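Local structure of SusD superfamily protein (Parabacteroides distasonis, 3OTN) at residues 365-369 and 410-414; 357-362 and 417-423; 372-378 and 403-407; 199-205 and 429-433; 191-195 and 219-223. The protein probably binds carbohydrate or other nutrients at the bacterial outer membrane. The contacts are given in a common frame with arbitrary orientation. Where two conformers were deposited one is given. Numbering follows the deposited sequence.

Interaction 1. Residues 365-369 and 410-414; sequences LMYAE and VWDQR
Both segments are helical, 365-369 within helix 360-375 and 410-414 within helix 403-418. Their axes run nearly antiparallel at 159° (signed crossing angle -159°) and come within 9.9 Å, with Leu365 and Val410 in register, CA to CA 6.3 Å. Leu365 (m, t) and Val410 (t) form the apolar centre: Leu365 CD2 lies 4.2 Å from Val410 CG1, and Ala368 CB lies 3.8 Å from Val410 CG2. Along one flank, Glu369, extended (t, t), accepts a nearly straight hydrogen bond at OE2 from Trp411 NE1, 2.9 Å away; the same carboxylate is salt-bridged to Arg430. Arg414 (m, t, p) sets off sideways and reaches across to helix 360-375, bringing NH1 to 3.8 Å from Leu365 CB and 3.6 Å from CG of Met366, a selenomethionine. Its guanidinium forms salt bridges with Asp427 and Asp362. This is antiparallel helix packing in the RagB/SusD region, where a buried carboxylate and guanidinium are accommodated because each has partners of opposite charge beside the hydrophobic seam.

Interaction 2. Residues 357-362 and 417-423; sequences VYRYTD and DLCYENK. With EDO (1,2-ethanediol), chain S.
A buried charge network joins a strand-to-helix corner to the chain leaving helix 403-418. Val357 and Tyr358, where the chain turns a corner into strand 358-359, both face Tyr251 in a classic beta bulge, and Arg359 occupies the N-cap position of helix 360-375. In the partner segment the helix gives way to a type II beta turn from Leu418 to Glu421. The nearest CA pairs are Asp362 with Leu418, 7.3 Å, and Val357 with Glu421, 8.3 Å. Arg359 (p, t, t) meets the carboxylate of Glu421 (m, t) in a two-pronged salt bridge, NE to OE1 2.9 Å and NH2 to OE2 2.8 Å, while Leu418 CD2 covers one guanidinium face 3.6 Å from NH2. Water 1 accepts from Arg359 NH2 (2.9 Å) and donates to Asp417 OD2 (2.7 Å). Lys423 (m, m, t, t) reaches back so that NZ donates to Val357 O at 2.6 Å and to Asp362 OD2 at 2.8 Å, the latter a salt bridge. Tyr360 OH and O2 of a 1,2-ethanediol, probably from the crystallisation liquor, are hydrogen-bonded at 3.0 Å. Glu421 is also paired with Lys338, and Asp417 with Arg301 and Arg392. Strand 358-359 pairs with strand 249-253, Tyr358 packs on helices 187-202 and 108-133, and Thr361 and Asp417 both touch Ile389 of helix 380-392.

Interaction 3. Residues 372-378 and 403-407; sequences VNADGTP and ASAFL. With ACT (acetate ion), chain H.
This is a mainly apolar, partly buried contact near the periphery, where the C-terminal end of helix 360-375 meets the first turn of helix 403-418; no hydrogen bond joins the two segments. Segment 372-378 is helical through Asp375, leaves the helix at Gly376 with positive phi (73°), and continues extended through Thr377 and Pro378. The closest CA pair is Thr377 with Ala403, 5.0 Å apart. Ala403 sits against the turn: its CB is 3.0 Å from Gly376 O, a tight approach, and 4.1 Å from Val372 CG2. Val372 (p) spreads its methyls along the helix, CG1 lying 3.8 Å from Leu407 CD1 and CG2 4.3 Å from Phe406 CD2. Leu407 (t, p) also meets Asn373, CD1 to ND2 3.7 Å, although this amide donates to Glu369 O in its own helix. Phe406 (t, chi2 88°) presents a ring face to Pro378, whose CB stands 3.7 Å from the ring centroid and 9° off the normal, a clear CH-pi contact. Beyond the two segments, Phe406 packs on Ser382 and Val386 of helix 380-392 and on Phe398, while Asn373 lies against Tyr213 of helix 210-225.

Interaction 4. Residues 199-205 and 429-433; sequences LTYAGYP and LRTRK
Two helix ends meet here: helix 187-202 runs out into Gly203, Tyr204 and Pro205, and helix 424-431 finishes at Thr431 before Arg432 leaves the helical conformation with positive phi (51°). Tyr204 and Arg430 are closest, CA to CA 4.3 Å, and Tyr204 N donates an almost linear hydrogen bond to Arg430 O at 2.8 Å. Gly203 CA also lies 3.4 Å from Arg430 O; a CB there would clash with that oxygen. A cis peptide bond precedes Pro205. Arg432 (m, t, t) runs extended, so that its CD lies over the ring face of Tyr204 (m, chi2 -81°), 3.8 Å from the centroid in a CH-pi contact, while Tyr204 CB sits over the guanidinium face, 3.4 Å from Arg432 NE. Arg430 (p, t, t) is likewise extended, which lays its guanidinium against Leu199 (t, p), CG over one face and 3.7 Å from NH1. Its CD packs 3.7 Å from Thr200 OG1, a hydroxyl hydrogen-bonded to Asp196 O one turn back. Water 2 accepts from Arg430 NH1 (2.9 Å) and donates to Leu199 O (2.8 Å). Thr431 (p) forms an ST turn, OG1 accepting from Lys433 N at 3.2 Å and also hydrogen-bonded to Asp427 O. Arg430 is salt-bridged to Glu369 of helix 360-375 and Asp427 of its own helix, Thr431 touches Trp411 of helix 403-418, and Leu199 packs on helix 210-225.

Interaction 5. Residues 191-195 and 219-223; sequences KALLA and RSLEV
Consecutive helices 187-202 and 210-225 pack here as an antiparallel helical hairpin, an arrangement consistent with the TPR-like character of the SusD family. The axes of 191-195 and 219-223 approach to 8.4 Å at 153° (signed crossing angle -153°), and Lys191 and Arg219 lie level, CA to CA 5.1 Å. These two residues have the most surface covered. Lys191 (m, m, t, t) points across the interface, its CB 3.5 Å from Val223 CG2 and its CD 4.0 Å from Arg219 CG, so that its aliphatic part packs between the helices. Arg219 (m, p, t) lays CB 3.5 Å from Lys191 O and 4.1 Å from Ala195 CB, then carries its guanidinium past Leu194 (t, p), with NE 3.6 Å from Leu194 CD2. At Ala195 the packing is close, its CB 4.1 Å from Ser220 CB. Glu172 of helix 156-172 is salt-bridged to both Arg219 and Lys191, tying the pair to the preceding helix, and Ala192 and Ser220 both touch Val363 of helix 360-375. Glu222 (m, t) completes the contact with a salt bridge to Lys191, OE1 to NZ at a very short 2.5 Å.

Overall arrangement
From the N terminus, helix 187-202 is the first element involved. Interaction 5 closes a short loop onto the following helix, 210-225, and interaction 4 begins on the same helix but closes only at 429-433; the two therefore cross. Within the long loop of interaction 4, interactions 2, 1 and 3 nest one inside another, along antiparallel helices 360-375 and 403-418. Interaction 5 lies in series before this nest. Salt bridges join interaction 1 to interactions 2 and 4, and Met366 and Tyr367 pack against interaction 5. Thus the hairpin 187-225 is fastened to the helices of the RagB/SusD region.

Interaction 1. Residues 365-369 and 410-414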
# COMPACT_ATOMS: atom_id res chain seq x y z
N LEU A 365 -2.24 -2.41 14.27
CA LEU A 365 -0.91 -3.01 14.38
C LEU A 365 0.17 -1.91 14.42
O LEU A 365 1.17 -2.09 15.09
CB LEU A 365 -0.67 -3.99 13.25
CG LEU A 365 -1.55 -5.25 13.34
CD1 LEU A 365 -1.49 -6.01 12.01
CD2 LEU A 365 -1.04 -6.14 14.48
N MSE A 366 -0.02 -0.79 13.72
CA MSE A 366 0.89 0.37 13.86
C MSE A 366 0.87 0.94 15.26
O MSE A 366 1.92 1.30 15.76
CB MSE A 366 0.58 1.47 12.83
CG MSE A 366 0.95 1.08 11.42
SE MSE A 366 0.99 2.66 10.27
CE MSE A 366 -0.86 3.14 10.30
N TYR A 367 -0.31 0.98 15.90
CA TYR A 367 -0.36 1.37 17.32
C TYR A 367 0.45 0.42 18.20
O TYR A 367 1.30 0.89 18.98
CB TYR A 367 -1.78 1.49 17.91
CG TYR A 367 -1.73 1.85 19.40
CD1 TYR A 367 -1.53 3.16 19.82
CD2 TYR A 367 -1.82 0.86 20.38
CE1 TYR A 367 -1.43 3.47 21.20
CE2 TYR A 367 -1.74 1.16 21.73
CZ TYR A 367 -1.54 2.47 22.13
OH TYR A 367 -1.45 2.76 23.46
N ALA A 368 0.19 -0.90 18.11
CA ALA A 368 0.93 -1.91 18.90
C ALA A 368 2.44 -1.78 18.70
O ALA A 368 3.20 -1.84 19.67
CB ALA A 368 0.48 -3.34 18.58
N GLU A 369 2.86 -1.60 17.45
CA GLU A 369 4.29 -1.49 17.14
C GLU A 369 4.92 -0.24 17.73
O GLU A 369 5.93 -0.32 18.42
CB GLU A 369 4.56 -1.60 15.63
CG GLU A 369 6.06 -1.56 15.31
CD GLU A 369 6.42 -1.93 13.86
OE1 GLU A 369 5.52 -2.22 13.07
OE2 GLU A 369 7.63 -1.95 13.53
N VAL A 410 3.72 -8.83 16.68
CA VAL A 410 3.05 -7.72 15.92
C VAL A 410 3.50 -7.77 14.46
O VAL A 410 2.69 -7.76 13.54
CB VAL A 410 3.36 -6.35 16.54
CG1 VAL A 410 2.88 -5.21 15.64
CG2 VAL A 410 2.78 -6.25 17.96
N TRP A 411 4.81 -7.88 14.25
CA TRP A 411 5.36 -8.07 12.92
C TRP A 411 4.72 -9.29 12.24
O TRP A 411 4.27 -9.19 11.09
CB TRP A 411 6.86 -8.22 12.93
CG TRP A 411 7.63 -6.96 13.23
CD1 TRP A 411 7.16 -5.66 13.21
CD2 TRP A 411 9.00 -6.89 13.56
NE1 TRP A 411 8.19 -4.80 13.52
CE2 TRP A 411 9.32 -5.52 13.75
CE3 TRP A 411 10.01 -7.85 13.74
CZ2 TRP A 411 10.61 -5.09 14.08
CZ3 TRP A 411 11.30 -7.42 14.07
CH2 TRP A 411 11.58 -6.05 14.24
N ASP A 412 4.63 -10.41 12.96
CA ASP A 412 4.04 -11.62 12.40
C ASP A 412 2.62 -11.34 11.87
O ASP A 412 2.28 -11.69 10.71
CB ASP A 412 3.97 -12.76 13.41
CG ASP A 412 5.28 -13.58 13.51
OD1 ASP A 412 6.33 -13.24 12.90
OD2 ASP A 412 5.25 -14.59 14.23
N GLN A 413 1.80 -10.70 12.70
CA GLN A 413 0.44 -10.41 12.28
C GLN A 413 0.39 -9.41 11.12
O GLN A 413 -0.53 -9.48 10.32
CB GLN A 413 -0.46 -10.00 13.45
CG GLN A 413 -0.59 -11.07 14.53
CD GLN A 413 -0.94 -12.43 13.96
OE1 GLN A 413 -1.73 -12.53 13.03
NE2 GLN A 413 -0.35 -13.49 14.50
N ARG A 414 1.38 -8.53 11.01
CA ARG A 414 1.48 -7.67 9.85
C ARG A 414 1.71 -8.51 8.59
O ARG A 414 1.07 -8.27 7.56
CB ARG A 414 2.57 -6.62 10.02
CG ARG A 414 2.20 -5.54 11.07
CD ARG A 414 3.24 -4.42 11.08
NE ARG A 414 3.14 -3.68 9.84
CZ ARG A 414 2.21 -2.78 9.56
NH1 ARG A 414 1.31 -2.41 10.47
NH2 ARG A 414 2.18 -2.22 8.37

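Interaction 2. Residues 357-362 and 417-423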
# COMPACT_ATOMS: atom_id res chain seq x y z
N VAL A 357 -5.53 1.83 0.69
CA VAL A 357 -4.28 2.50 1.06
C VAL A 357 -4.09 2.38 2.59
O VAL A 357 -3.00 2.02 3.04
CB VAL A 357 -4.28 3.99 0.59
CG1 VAL A 357 -3.06 4.74 1.12
CG2 VAL A 357 -4.35 4.06 -0.92
N TYR A 358 -5.12 2.70 3.37
CA TYR A 358 -5.12 2.43 4.83
C TYR A 358 -6.43 1.79 5.25
O TYR A 358 -7.50 2.27 4.87
CB TYR A 358 -4.89 3.70 5.69
CG TYR A 358 -3.47 4.16 5.63
CD1 TYR A 358 -2.48 3.45 6.26
CD2 TYR A 358 -3.11 5.27 4.88
CE1 TYR A 358 -1.15 3.82 6.16
CE2 TYR A 358 -1.78 5.65 4.78
CZ TYR A 358 -0.82 4.92 5.43
OH TYR A 358 0.48 5.26 5.32
N ARG A 359 -6.34 0.74 6.05
CA ARG A 359 -7.49 0.15 6.71
C ARG A 359 -7.19 0.00 8.21
O ARG A 359 -6.07 0.09 8.65
CB ARG A 359 -7.89 -1.18 6.08
CG ARG A 359 -6.93 -2.35 6.25
CD ARG A 359 -7.51 -3.52 5.53
NE ARG A 359 -6.70 -4.75 5.53
CZ ARG A 359 -6.94 -5.85 6.25
NH1 ARG A 359 -7.94 -5.90 7.12
NH2 ARG A 359 -6.18 -6.96 6.07
N TYR A 360 -8.24 -0.15 8.99
CA TYR A 360 -8.13 -0.15 10.45
C TYR A 360 -7.20 -1.20 11.02
O TYR A 360 -6.47 -0.93 12.00
CB TYR A 360 -9.52 -0.31 11.04
CG TYR A 360 -9.71 -0.01 12.50
CD1 TYR A 360 -9.22 1.15 13.07
CD2 TYR A 360 -10.50 -0.84 13.28
CE1 TYR A 360 -9.48 1.45 14.39
CE2 TYR A 360 -10.76 -0.56 14.60
CZ TYR A 360 -10.25 0.58 15.14
OH TYR A 360 -10.50 0.85 16.44
N THR A 361 -7.18 -2.40 10.43
CA THR A 361 -6.24 -3.45 10.94
C THR A 361 -4.78 -2.98 10.95
O THR A 361 -4.07 -3.19 11.94
CB THR A 361 -6.38 -4.80 10.21
OG1 THR A 361 -7.68 -5.34 10.45
CG2 THR A 361 -5.32 -5.83 10.70
N ASP A 362 -4.36 -2.32 9.88
CA ASP A 362 -3.02 -1.75 9.74
C ASP A 362 -2.78 -0.71 10.84
O ASP A 362 -1.76 -0.73 11.50
CB ASP A 362 -2.91 -1.09 8.36
CG ASP A 362 -1.48 -0.66 7.96
OD1 ASP A 362 -0.47 -0.83 8.71
OD2 ASP A 362 -1.40 -0.14 6.81
N ASP A 417 -1.64 -10.98 8.24
CA ASP A 417 -2.93 -10.33 8.04
C ASP A 417 -2.94 -9.34 6.88
O ASP A 417 -3.95 -9.22 6.17
CB ASP A 417 -3.41 -9.61 9.31
CG ASP A 417 -4.87 -9.87 9.61
OD1 ASP A 417 -5.18 -11.07 9.77
OD2 ASP A 417 -5.70 -8.91 9.66
N LEU A 418 -1.83 -8.63 6.71
CA LEU A 418 -1.72 -7.63 5.64
C LEU A 418 -0.99 -8.08 4.36
O LEU A 418 -0.62 -7.26 3.53
CB LEU A 418 -1.07 -6.36 6.21
CG LEU A 418 -1.66 -5.89 7.55
CD1 LEU A 418 -0.89 -4.67 8.05
CD2 LEU A 418 -3.15 -5.55 7.37
N CYS A 419 -0.76 -9.38 4.19
CA CYS A 419 0.00 -9.83 3.03
C CYS A 419 -0.63 -9.41 1.71
O CYS A 419 -1.84 -9.46 1.56
CB CYS A 419 0.17 -11.35 3.03
SG CYS A 419 -1.39 -12.31 3.22
N TYR A 420 0.24 -9.03 0.77
CA TYR A 420 -0.12 -8.69 -0.60
C TYR A 420 -0.94 -7.42 -0.70
O TYR A 420 -1.63 -7.24 -1.71
CB TYR A 420 -0.77 -9.88 -1.32
CG TYR A 420 0.10 -11.14 -1.15
CD1 TYR A 420 1.40 -11.17 -1.64
CD2 TYR A 420 -0.36 -12.25 -0.46
CE1 TYR A 420 2.21 -12.29 -1.46
CE2 TYR A 420 0.46 -13.38 -0.27
CZ TYR A 420 1.74 -13.38 -0.78
OH TYR A 420 2.58 -14.48 -0.62
N GLU A 421 -0.85 -6.57 0.32
CA GLU A 421 -1.55 -5.26 0.38
C GLU A 421 -0.60 -4.08 0.27
O GLU A 421 -0.95 -2.96 0.64
CB GLU A 421 -2.35 -5.15 1.70
CG GLU A 421 -3.51 -6.10 1.85
CD GLU A 421 -4.24 -5.96 3.22
OE1 GLU A 421 -4.56 -4.85 3.65
OE2 GLU A 421 -4.49 -7.00 3.87
N ASN A 422 0.61 -4.33 -0.25
CA ASN A 422 1.61 -3.29 -0.46
C ASN A 422 2.10 -2.66 0.85
O ASN A 422 2.35 -1.44 0.91
CB ASN A 422 1.09 -2.20 -1.47
CG ASN A 422 1.27 -2.59 -2.97
OD1 ASN A 422 1.07 -1.74 -3.83
ND2 ASN A 422 1.60 -3.85 -3.27
N LYS A 423 2.20 -3.46 1.90
CA LYS A 423 2.71 -2.99 3.22
C LYS A 423 4.02 -3.62 3.64
O LYS A 423 4.83 -2.99 4.34
CB LYS A 423 1.69 -3.29 4.34
CG LYS A 423 0.33 -2.68 4.15
CD LYS A 423 0.38 -1.17 4.13
CE LYS A 423 -1.00 -0.58 3.79
NZ LYS A 423 -1.03 0.81 4.22
C1 EDO S . -9.48 -1.75 20.07
O1 EDO S . -9.27 -2.68 21.14
C2 EDO S . -9.91 -2.51 18.82
O2 EDO S . -10.78 -1.68 18.04
O HOH W 1 -7.57 -8.96 7.67

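Interaction 3. Residues 372-378 and 403-407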
# COMPACT_ATOMS: atom_id res chain seq x y z
N VAL A 372 4.87 -0.41 21.79
CA VAL A 372 5.89 -1.26 22.38
C VAL A 372 7.31 -0.69 22.20
O VAL A 372 8.15 -0.83 23.08
CB VAL A 372 5.82 -2.74 21.93
CG1 VAL A 372 6.31 -2.92 20.50
CG2 VAL A 372 6.63 -3.59 22.89
N ASN A 373 7.56 -0.04 21.07
CA ASN A 373 8.84 0.59 20.81
C ASN A 373 9.06 1.83 21.68
O ASN A 373 10.14 2.02 22.21
CB ASN A 373 8.97 0.95 19.30
CG ASN A 373 9.55 -0.19 18.46
OD1 ASN A 373 10.70 -0.56 18.63
ND2 ASN A 373 8.77 -0.71 17.52
N ALA A 374 8.04 2.67 21.84
CA ALA A 374 8.15 3.84 22.73
C ALA A 374 8.32 3.39 24.18
O ALA A 374 9.30 3.76 24.84
CB ALA A 374 6.95 4.76 22.60
N ASP A 375 7.37 2.60 24.67
CA ASP A 375 7.30 2.25 26.09
C ASP A 375 8.19 1.08 26.52
O ASP A 375 8.35 0.84 27.71
CB ASP A 375 5.85 1.95 26.50
CG ASP A 375 4.91 3.14 26.31
OD1 ASP A 375 5.39 4.29 26.34
OD2 ASP A 375 3.69 2.93 26.13
N GLY A 376 8.72 0.31 25.57
CA GLY A 376 9.55 -0.85 25.88
C GLY A 376 8.79 -2.05 26.42
O GLY A 376 9.40 -3.05 26.76
N THR A 377 7.46 -1.97 26.48
CA THR A 377 6.65 -3.04 27.06
C THR A 377 5.20 -2.84 26.56
O THR A 377 4.74 -1.70 26.46
CB THR A 377 6.79 -3.09 28.64
OG1 THR A 377 6.15 -4.27 29.16
CG2 THR A 377 6.22 -1.81 29.32
N PRO A 378 4.49 -3.93 26.21
CA PRO A 378 3.16 -3.73 25.67
C PRO A 378 2.16 -3.32 26.76
O PRO A 378 2.22 -3.85 27.86
CB PRO A 378 2.82 -5.11 25.07
CG PRO A 378 3.55 -6.04 25.92
CD PRO A 378 4.83 -5.36 26.27
N ALA A 403 9.17 -7.85 25.66
CA ALA A 403 8.87 -6.82 24.70
C ALA A 403 9.32 -7.20 23.28
O ALA A 403 8.63 -6.89 22.31
CB ALA A 403 9.50 -5.52 25.10
N SER A 404 10.47 -7.85 23.17
CA SER A 404 11.03 -8.24 21.88
C SER A 404 10.16 -9.31 21.21
O SER A 404 9.85 -9.22 20.03
CB SER A 404 12.48 -8.72 22.08
OG SER A 404 13.04 -9.17 20.87
N ALA A 405 9.77 -10.33 21.98
CA ALA A 405 8.87 -11.37 21.48
C ALA A 405 7.52 -10.75 21.07
O ALA A 405 6.93 -11.18 20.08
CB ALA A 405 8.62 -12.48 22.50
N PHE A 406 7.02 -9.78 21.85
CA PHE A 406 5.78 -9.08 21.49
C PHE A 406 5.91 -8.27 20.20
O PHE A 406 5.02 -8.31 19.36
CB PHE A 406 5.24 -8.20 22.62
CG PHE A 406 3.86 -7.68 22.35
CD1 PHE A 406 2.75 -8.42 22.71
CD2 PHE A 406 3.67 -6.45 21.73
CE1 PHE A 406 1.49 -7.95 22.46
CE2 PHE A 406 2.41 -5.99 21.45
CZ PHE A 406 1.32 -6.74 21.81
N LEU A 407 7.00 -7.53 20.04
CA LEU A 407 7.23 -6.83 18.78
C LEU A 407 7.26 -7.78 17.58
O LEU A 407 6.69 -7.48 16.52
CB LEU A 407 8.51 -6.01 18.87
CG LEU A 407 8.92 -5.14 17.68
CD1 LEU A 407 7.77 -4.26 17.21
CD2 LEU A 407 10.14 -4.32 18.05
C ACT H . 13.78 -7.09 17.85
O ACT H . 13.23 -8.21 17.94
OXT ACT H . 13.69 -6.40 18.89
CH3 ACT H . 14.51 -6.60 16.63

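Interaction 4. Residues 199-205 and 429-433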
# COMPACT_ATOMS: atom_id res chain seq x y z
N LEU A 199 6.15 6.53 12.51
CA LEU A 199 6.68 5.20 12.73
C LEU A 199 7.88 4.93 11.82
O LEU A 199 8.90 4.40 12.27
CB LEU A 199 5.60 4.13 12.51
CG LEU A 199 6.00 2.66 12.65
CD1 LEU A 199 6.58 2.36 14.02
CD2 LEU A 199 4.75 1.74 12.27
N THR A 200 7.76 5.31 10.55
CA THR A 200 8.82 5.14 9.55
C THR A 200 10.02 6.03 9.84
O THR A 200 11.16 5.59 9.75
CB THR A 200 8.29 5.38 8.10
OG1 THR A 200 7.14 4.56 7.88
CG2 THR A 200 9.34 5.04 7.02
N TYR A 201 9.74 7.29 10.20
CA TYR A 201 10.79 8.25 10.60
C TYR A 201 11.65 7.73 11.73
O TYR A 201 12.85 7.96 11.75
CB TYR A 201 10.14 9.57 10.99
CG TYR A 201 11.01 10.80 10.98
CD1 TYR A 201 11.97 11.00 11.96
CD2 TYR A 201 10.83 11.80 10.04
CE1 TYR A 201 12.75 12.14 11.98
CE2 TYR A 201 11.60 12.97 10.07
CZ TYR A 201 12.56 13.13 11.04
OH TYR A 201 13.33 14.25 11.12
N ALA A 202 11.03 7.01 12.67
CA ALA A 202 11.75 6.38 13.77
C ALA A 202 12.59 5.18 13.32
O ALA A 202 13.59 4.86 13.95
CB ALA A 202 10.80 5.96 14.89
N GLY A 203 12.16 4.52 12.25
CA GLY A 203 12.88 3.39 11.66
C GLY A 203 13.87 3.85 10.62
O GLY A 203 14.26 5.02 10.57
N TYR A 204 14.27 2.93 9.77
CA TYR A 204 15.26 3.24 8.72
C TYR A 204 14.60 3.86 7.49
O TYR A 204 13.45 3.52 7.17
CB TYR A 204 16.02 1.98 8.33
CG TYR A 204 16.94 1.40 9.40
CD1 TYR A 204 18.23 1.93 9.63
CD2 TYR A 204 16.55 0.27 10.13
CE1 TYR A 204 19.08 1.35 10.58
CE2 TYR A 204 17.38 -0.29 11.09
CZ TYR A 204 18.63 0.24 11.32
OH TYR A 204 19.41 -0.37 12.26
N PRO A 205 15.33 4.73 6.76
CA PRO A 205 16.74 5.12 7.00
C PRO A 205 17.00 6.20 8.07
O PRO A 205 18.15 6.34 8.51
CB PRO A 205 17.18 5.67 5.63
CG PRO A 205 15.93 6.27 5.07
CD PRO A 205 14.82 5.33 5.51
N LEU A 429 11.83 -2.37 4.82
CA LEU A 429 12.77 -1.25 4.67
C LEU A 429 12.94 -0.46 5.99
O LEU A 429 14.06 -0.07 6.34
CB LEU A 429 12.29 -0.30 3.57
CG LEU A 429 12.30 -0.86 2.12
CD1 LEU A 429 11.89 0.25 1.15
CD2 LEU A 429 13.68 -1.49 1.71
N ARG A 430 11.86 -0.24 6.73
CA ARG A 430 11.95 0.56 7.96
C ARG A 430 12.51 -0.21 9.15
O ARG A 430 13.09 0.42 10.04
CB ARG A 430 10.61 1.27 8.29
CG ARG A 430 9.51 0.39 8.74
CD ARG A 430 8.23 1.19 8.96
NE ARG A 430 7.15 0.26 9.18
CZ ARG A 430 6.99 -0.47 10.29
NH1 ARG A 430 7.81 -0.32 11.35
NH2 ARG A 430 6.00 -1.34 10.36
N THR A 431 12.39 -1.54 9.16
CA THR A 431 13.00 -2.36 10.20
C THR A 431 14.37 -2.90 9.77
O THR A 431 15.16 -3.26 10.62
CB THR A 431 12.10 -3.57 10.57
OG1 THR A 431 11.92 -4.44 9.44
CG2 THR A 431 10.75 -3.10 11.04
N ARG A 432 14.63 -2.97 8.46
CA ARG A 432 15.79 -3.70 7.87
C ARG A 432 15.85 -5.14 8.40
O ARG A 432 16.93 -5.67 8.67
CB ARG A 432 17.11 -2.94 8.05
CG ARG A 432 17.14 -1.72 7.12
CD ARG A 432 18.42 -0.98 7.11
NE ARG A 432 18.25 0.28 6.37
CZ ARG A 432 19.18 1.22 6.30
NH1 ARG A 432 20.34 1.06 6.92
NH2 ARG A 432 18.96 2.35 5.63
N LYS A 433 14.67 -5.75 8.52
CA LYS A 433 14.51 -7.14 8.91
C LYS A 433 13.57 -7.82 7.92
O LYS A 433 12.59 -7.24 7.48
CB LYS A 433 13.94 -7.28 10.33
CG LYS A 433 14.79 -6.66 11.44
CD LYS A 433 15.92 -7.55 11.88
CE LYS A 433 16.67 -6.94 13.06
NZ LYS A 433 17.86 -7.78 13.32
O HOH W 2 9.80 1.76 11.98

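Interaction 5. Residues 191-195 and 219-223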
# COMPACT_ATOMS: atom_id res chain seq x y z
N LYS A 191 -4.66 10.94 10.17
CA LYS A 191 -4.04 10.32 11.36
C LYS A 191 -3.38 9.00 11.03
O LYS A 191 -2.33 8.71 11.55
CB LYS A 191 -5.04 10.07 12.51
CG LYS A 191 -5.82 11.23 13.00
CD LYS A 191 -5.00 12.25 13.64
CE LYS A 191 -5.90 13.35 14.34
NZ LYS A 191 -4.99 14.20 15.09
N ALA A 192 -3.98 8.21 10.14
CA ALA A 192 -3.39 6.92 9.71
C ALA A 192 -2.06 7.14 8.97
O ALA A 192 -1.06 6.48 9.24
CB ALA A 192 -4.37 6.13 8.83
N LEU A 193 -2.06 8.09 8.03
CA LEU A 193 -0.86 8.43 7.31
C LEU A 193 0.21 8.99 8.22
O LEU A 193 1.37 8.58 8.12
CB LEU A 193 -1.13 9.43 6.19
CG LEU A 193 0.08 9.86 5.35
CD1 LEU A 193 0.87 8.63 4.82
CD2 LEU A 193 -0.36 10.77 4.22
N LEU A 194 -0.18 9.93 9.10
CA LEU A 194 0.79 10.56 9.99
C LEU A 194 1.34 9.53 11.02
O LEU A 194 2.53 9.57 11.35
CB LEU A 194 0.23 11.83 10.65
CG LEU A 194 1.18 12.65 11.53
CD1 LEU A 194 2.50 12.95 10.83
CD2 LEU A 194 0.52 13.94 12.00
N ALA A 195 0.52 8.57 11.46
CA ALA A 195 1.04 7.47 12.28
C ALA A 195 2.18 6.71 11.55
O ALA A 195 3.24 6.43 12.10
CB ALA A 195 -0.07 6.49 12.69
N ARG A 219 -1.33 9.26 17.20
CA ARG A 219 -2.23 9.35 16.06
C ARG A 219 -3.08 8.11 15.87
O ARG A 219 -4.27 8.22 15.64
CB ARG A 219 -1.51 9.69 14.76
CG ARG A 219 -1.29 11.18 14.55
CD ARG A 219 -0.54 11.82 15.62
NE ARG A 219 -0.35 13.25 15.44
CZ ARG A 219 0.64 13.94 16.01
NH1 ARG A 219 1.52 13.35 16.81
NH2 ARG A 219 0.72 15.25 15.80
N SER A 220 -2.45 6.94 15.90
CA SER A 220 -3.20 5.69 15.77
C SER A 220 -4.19 5.50 16.92
O SER A 220 -5.31 5.00 16.69
CB SER A 220 -2.24 4.50 15.59
OG SER A 220 -1.23 4.53 16.58
N LEU A 221 -3.81 5.92 18.14
CA LEU A 221 -4.70 5.85 19.30
C LEU A 221 -5.92 6.75 19.10
O LEU A 221 -7.04 6.35 19.44
CB LEU A 221 -4.01 6.25 20.60
CG LEU A 221 -4.78 5.95 21.90
CD1 LEU A 221 -5.15 4.50 21.99
CD2 LEU A 221 -3.92 6.34 23.09
N GLU A 222 -5.72 7.94 18.51
CA GLU A 222 -6.84 8.84 18.18
C GLU A 222 -7.84 8.13 17.27
O GLU A 222 -9.06 8.23 17.49
CB GLU A 222 -6.36 10.19 17.59
CG GLU A 222 -5.79 11.16 18.67
CD GLU A 222 -4.96 12.36 18.12
OE1 GLU A 222 -4.81 12.52 16.91
OE2 GLU A 222 -4.44 13.16 18.93
N VAL A 223 -7.34 7.40 16.26
CA VAL A 223 -8.23 6.67 15.35
C VAL A 223 -9.04 5.60 16.10
O VAL A 223 -10.23 5.43 15.86
CB VAL A 223 -7.45 6.03 14.15
CG1 VAL A 223 -8.41 5.22 13.23
CG2 VAL A 223 -6.75 7.11 13.31